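Local coordinates for glutathione s-transferase (Oryza sativa, PDB 1OYJ), which catalyses the conjugation of reduced glutathione to a wide range of hydrophobic electrophiles and serves in herbicide detoxification, at the interface of chains A and B. Sequence-based numbering; all coordinates share one arbitrary frame. Chains: chain A/B, glutathione s-transferase.

The interface of chains A and B. Residues chain A 74, 90, 98, 101-102, 105; chain B 74-75, 78, 101, 105.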
ATOM      1  N   GLN A  74      -0.455  -3.766 -10.565  1.00 20.50           N
ATOM      2  CA  GLN A  74       0.906  -3.560 -11.022  1.00 21.13           C
ATOM      3  C   GLN A  74       1.473  -4.777 -11.697  1.00 21.58           C
ATOM      4  O   GLN A  74       2.213  -4.693 -12.733  1.00 18.56           O
ATOM      5  CB  GLN A  74       1.745  -3.122  -9.851  1.00 21.96           C
ATOM      6  CG  GLN A  74       1.410  -1.692  -9.472  1.00 23.14           C
ATOM      7  CD  GLN A  74       2.285  -1.216  -8.344  1.00 27.96           C
ATOM      8  OE1 GLN A  74       3.307  -0.631  -8.579  1.00 25.50           O
ATOM      9  NE2 GLN A  74       1.873  -1.483  -7.127  1.00 26.26           N
ATOM     10  N   ALA A  90       8.799   3.471 -16.924  1.00 50.12           N
ATOM     11  CA  ALA A  90       9.988   4.337 -16.796  1.00 53.95           C
ATOM     12  C   ALA A  90      11.072   3.723 -17.688  1.00 57.01           C
ATOM     13  O   ALA A  90      12.210   4.182 -17.707  1.00 57.59           O
ATOM     14  CB  ALA A  90      10.466   4.449 -15.347  1.00 54.30           C
ATOM     15  N   ALA A  98       9.189   8.504 -13.926  1.00 20.33           N
ATOM     16  CA  ALA A  98       9.442   8.127 -12.555  1.00 20.27           C
ATOM     17  C   ALA A  98       8.556   8.893 -11.563  1.00 19.26           C
ATOM     18  O   ALA A  98       7.900   8.306 -10.629  1.00 16.47           O
ATOM     19  CB  ALA A  98      10.866   8.342 -12.221  1.00 19.56           C
ATOM     20  N   ARG A 101       4.828   7.875 -12.034  1.00 20.90           N
ATOM     21  CA  ARG A 101       4.566   6.640 -11.292  1.00 22.10           C
ATOM     22  C   ARG A 101       4.425   6.820  -9.788  1.00 19.77           C
ATOM     23  O   ARG A 101       3.511   6.168  -9.163  1.00 20.39           O
ATOM     24  CB  ARG A 101       5.628   5.599 -11.559  1.00 23.09           C
ATOM     25  CG  ARG A 101       5.609   5.014 -12.947  1.00 27.18           C
ATOM     26  CD  ARG A 101       6.938   4.246 -13.338  1.00 28.23           C
ATOM     27  NE  ARG A 101       7.069   2.945 -12.704  1.00 30.70           N
ATOM     28  CZ  ARG A 101       6.615   1.812 -13.231  1.00 36.40           C
ATOM     29  NH1 ARG A 101       5.964   1.828 -14.389  1.00 35.12           N
ATOM     30  NH2 ARG A 101       6.772   0.648 -12.603  1.00 37.55           N
ATOM     31  N   ALA A 102       5.300   7.626  -9.169  1.00 18.08           N
ATOM     32  CA  ALA A 102       5.266   7.818  -7.743  1.00 18.21           C
ATOM     33  C   ALA A 102       3.943   8.515  -7.374  1.00 18.16           C
ATOM     34  O   ALA A 102       3.324   8.181  -6.410  1.00 17.08           O
ATOM     35  CB  ALA A 102       6.490   8.617  -7.252  1.00 18.75           C
ATOM     36  N   ARG A 105       1.147   5.996  -7.526  1.00 17.18           N
ATOM     37  CA  ARG A 105       1.112   5.102  -6.392  1.00 19.25           C
ATOM     38  C   ARG A 105       0.650   5.800  -5.133  1.00 18.11           C
ATOM     39  O   ARG A 105      -0.067   5.218  -4.371  1.00 17.63           O
ATOM     40  CB  ARG A 105       2.380   4.339  -6.136  1.00 18.18           C
ATOM     41  CG  ARG A 105       2.899   3.500  -7.342  1.00 18.01           C
ATOM     42  CD  ARG A 105       4.309   2.842  -7.052  1.00 22.74           C
ATOM     43  NE  ARG A 105       4.660   1.774  -7.999  1.00 20.40           N
ATOM     44  CZ  ARG A 105       5.709   1.754  -8.793  1.00 23.07           C
ATOM     45  NH1 ARG A 105       5.820   0.757  -9.658  1.00 25.83           N
ATOM     46  NH2 ARG A 105       6.661   2.678  -8.744  1.00 21.00           N
TER
ATOM     47  N   GLN B  74      10.282   2.812  -4.264  1.00 19.73           N
ATOM     48  CA  GLN B  74      10.122   2.484  -5.642  1.00 20.84           C
ATOM     49  C   GLN B  74      10.572   3.629  -6.569  1.00 20.70           C
ATOM     50  O   GLN B  74      11.078   3.411  -7.677  1.00 21.31           O
ATOM     51  CB  GLN B  74       8.666   2.037  -5.918  1.00 21.39           C
ATOM     52  CG  GLN B  74       8.286   0.692  -5.252  1.00 21.95           C
ATOM     53  CD  GLN B  74       6.843   0.281  -5.472  1.00 24.74           C
ATOM     54  OE1 GLN B  74       6.571  -0.436  -6.399  1.00 31.84           O
ATOM     55  NE2 GLN B  74       5.942   0.708  -4.617  1.00 21.12           N
ATOM     56  N   TYR B  75      10.394   4.833  -6.101  1.00 21.26           N
ATOM     57  CA  TYR B  75      10.839   6.026  -6.819  1.00 21.81           C
ATOM     58  C   TYR B  75      12.377   5.977  -6.975  1.00 23.23           C
ATOM     59  O   TYR B  75      12.883   6.261  -8.039  1.00 23.76           O
ATOM     60  CB  TYR B  75      10.478   7.272  -6.064  1.00 20.94           C
ATOM     61  CG  TYR B  75      10.979   8.504  -6.737  1.00 23.02           C
ATOM     62  CD1 TYR B  75      10.322   8.964  -7.860  1.00 20.64           C
ATOM     63  CD2 TYR B  75      12.133   9.181  -6.296  1.00 18.10           C
ATOM     64  CE1 TYR B  75      10.782  10.038  -8.587  1.00 24.51           C
ATOM     65  CE2 TYR B  75      12.555  10.329  -6.990  1.00 18.67           C
ATOM     66  CZ  TYR B  75      11.894  10.747  -8.124  1.00 23.41           C
ATOM     67  OH  TYR B  75      12.330  11.887  -8.859  1.00 26.60           O
ATOM     68  N   ASP B  78      13.166   3.660  -9.758  1.00 25.54           N
ATOM     69  CA  ASP B  78      12.669   4.247 -11.006  1.00 24.91           C
ATOM     70  C   ASP B  78      13.467   5.483 -11.477  1.00 25.21           C
ATOM     71  O   ASP B  78      13.627   5.700 -12.666  1.00 24.44           O
ATOM     72  CB  ASP B  78      11.200   4.720 -10.889  1.00 24.96           C
ATOM     73  CG  ASP B  78      10.176   3.557 -10.893  1.00 27.25           C
ATOM     74  OD1 ASP B  78       8.972   3.759 -10.560  1.00 23.82           O
ATOM     75  OD2 ASP B  78      10.532   2.400 -11.150  1.00 27.97           O
ATOM     76  N   ARG B 101       8.429  -9.350  -8.217  1.00 24.45           N
ATOM     77  CA  ARG B 101       8.041  -8.061  -7.813  1.00 23.91           C
ATOM     78  C   ARG B 101       6.740  -8.023  -7.071  1.00 23.49           C
ATOM     79  O   ARG B 101       6.571  -7.210  -6.136  1.00 22.34           O
ATOM     80  CB  ARG B 101       7.907  -7.158  -9.049  1.00 25.61           C
ATOM     81  CG  ARG B 101       9.229  -6.781  -9.641  1.00 28.40           C
ATOM     82  CD  ARG B 101       9.218  -6.186 -11.050  1.00 31.21           C
ATOM     83  NE  ARG B 101       8.762  -4.820 -11.143  1.00 33.50           N
ATOM     84  CZ  ARG B 101       9.573  -3.782 -11.128  1.00 41.04           C
ATOM     85  NH1 ARG B 101      10.870  -3.996 -11.003  1.00 42.68           N
ATOM     86  NH2 ARG B 101       9.116  -2.538 -11.279  1.00 40.77           N
ATOM     87  N   ARG B 105       6.184  -6.675  -3.301  1.00 21.06           N
ATOM     88  CA  ARG B 105       5.263  -5.653  -2.916  1.00 23.17           C
ATOM     89  C   ARG B 105       4.271  -6.155  -1.857  1.00 22.23           C
ATOM     90  O   ARG B 105       3.907  -5.437  -0.972  1.00 21.34           O
ATOM     91  CB  ARG B 105       4.508  -5.171  -4.132  1.00 21.97           C
ATOM     92  CG  ARG B 105       5.406  -4.408  -5.074  1.00 23.80           C
ATOM     93  CD  ARG B 105       4.685  -3.842  -6.194  1.00 22.35           C
ATOM     94  NE  ARG B 105       5.497  -2.965  -6.999  1.00 25.20           N
ATOM     95  CZ  ARG B 105       5.744  -3.117  -8.261  1.00 29.04           C
ATOM     96  NH1 ARG B 105       6.522  -2.256  -8.877  1.00 29.47           N
ATOM     97  NH2 ARG B 105       5.232  -4.124  -8.927  1.00 22.87           N
TER
HETATM   98  O   HOH W   1       8.416   6.012  -9.101  1.00 31.90           O
HETATM   99  O   HOH W   2       8.314   1.016 -10.747  1.00 49.64           O
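The two-fold dimer interface of this tau-class glutathione transferase sets helix 97-124 of chain A against helix 69-79 of chain B, around a cluster of arginines at the symmetry axis. B:Asp78 is the acidic anchor: its carboxylate oxygen OD1 takes salt bridges from two arginines, both from above the carboxylate plane. A:Arg101, bent at chi3 (75°), crosses it at about a right angle and gives its NE to B:Asp78 OD1 at 3.0 Å. A:Arg105, extended from CG to NE, comes tip to tip instead, with NH2 3.1 Å from B:Asp78 OD1. Water 2 also sits among these charges, hydrogen-bonded to A:Arg105 NH1 at 2.7 Å and to both carboxylate oxygens of B:Asp78. The other edge of the A:Arg105 guanidinium grips A:Gln74 of its own chain side-on, NE (2.8 Å) and NH1 both donating to the amide oxygen OE1, which fixes the guanidinium's rotation. Over one face lies the B:Gln74 amide, its plane tilted 26° and its OE1 over the centre of the A:Arg105 guanidinium, 3.2 Å above the plane; B:Arg105 and A:Gln74 repeat this stack. The amide oxygens probably ease the repulsion between the arginines, whose NH1 atoms come within 3.2 Å of each other (A:Arg105 to B:Arg105) without a hydrogen bond. An alanine in place of A:Arg105 would probably loosen the contact, losing a salt bridge to B:Asp78, the stack on B:Gln74 and the grip on A:Gln74. Farther out, water 1 links A:Ala98 O to B:Asp78 OD1, and the B:Tyr75 ring turns its edge to A:Ala98 O, CD1 3.7 Å away in the ring plane, while CD1 also touches the A:Ala102 methyl CB. Repeated with the chains exchanged, this polar patch helps hold the two subunits together.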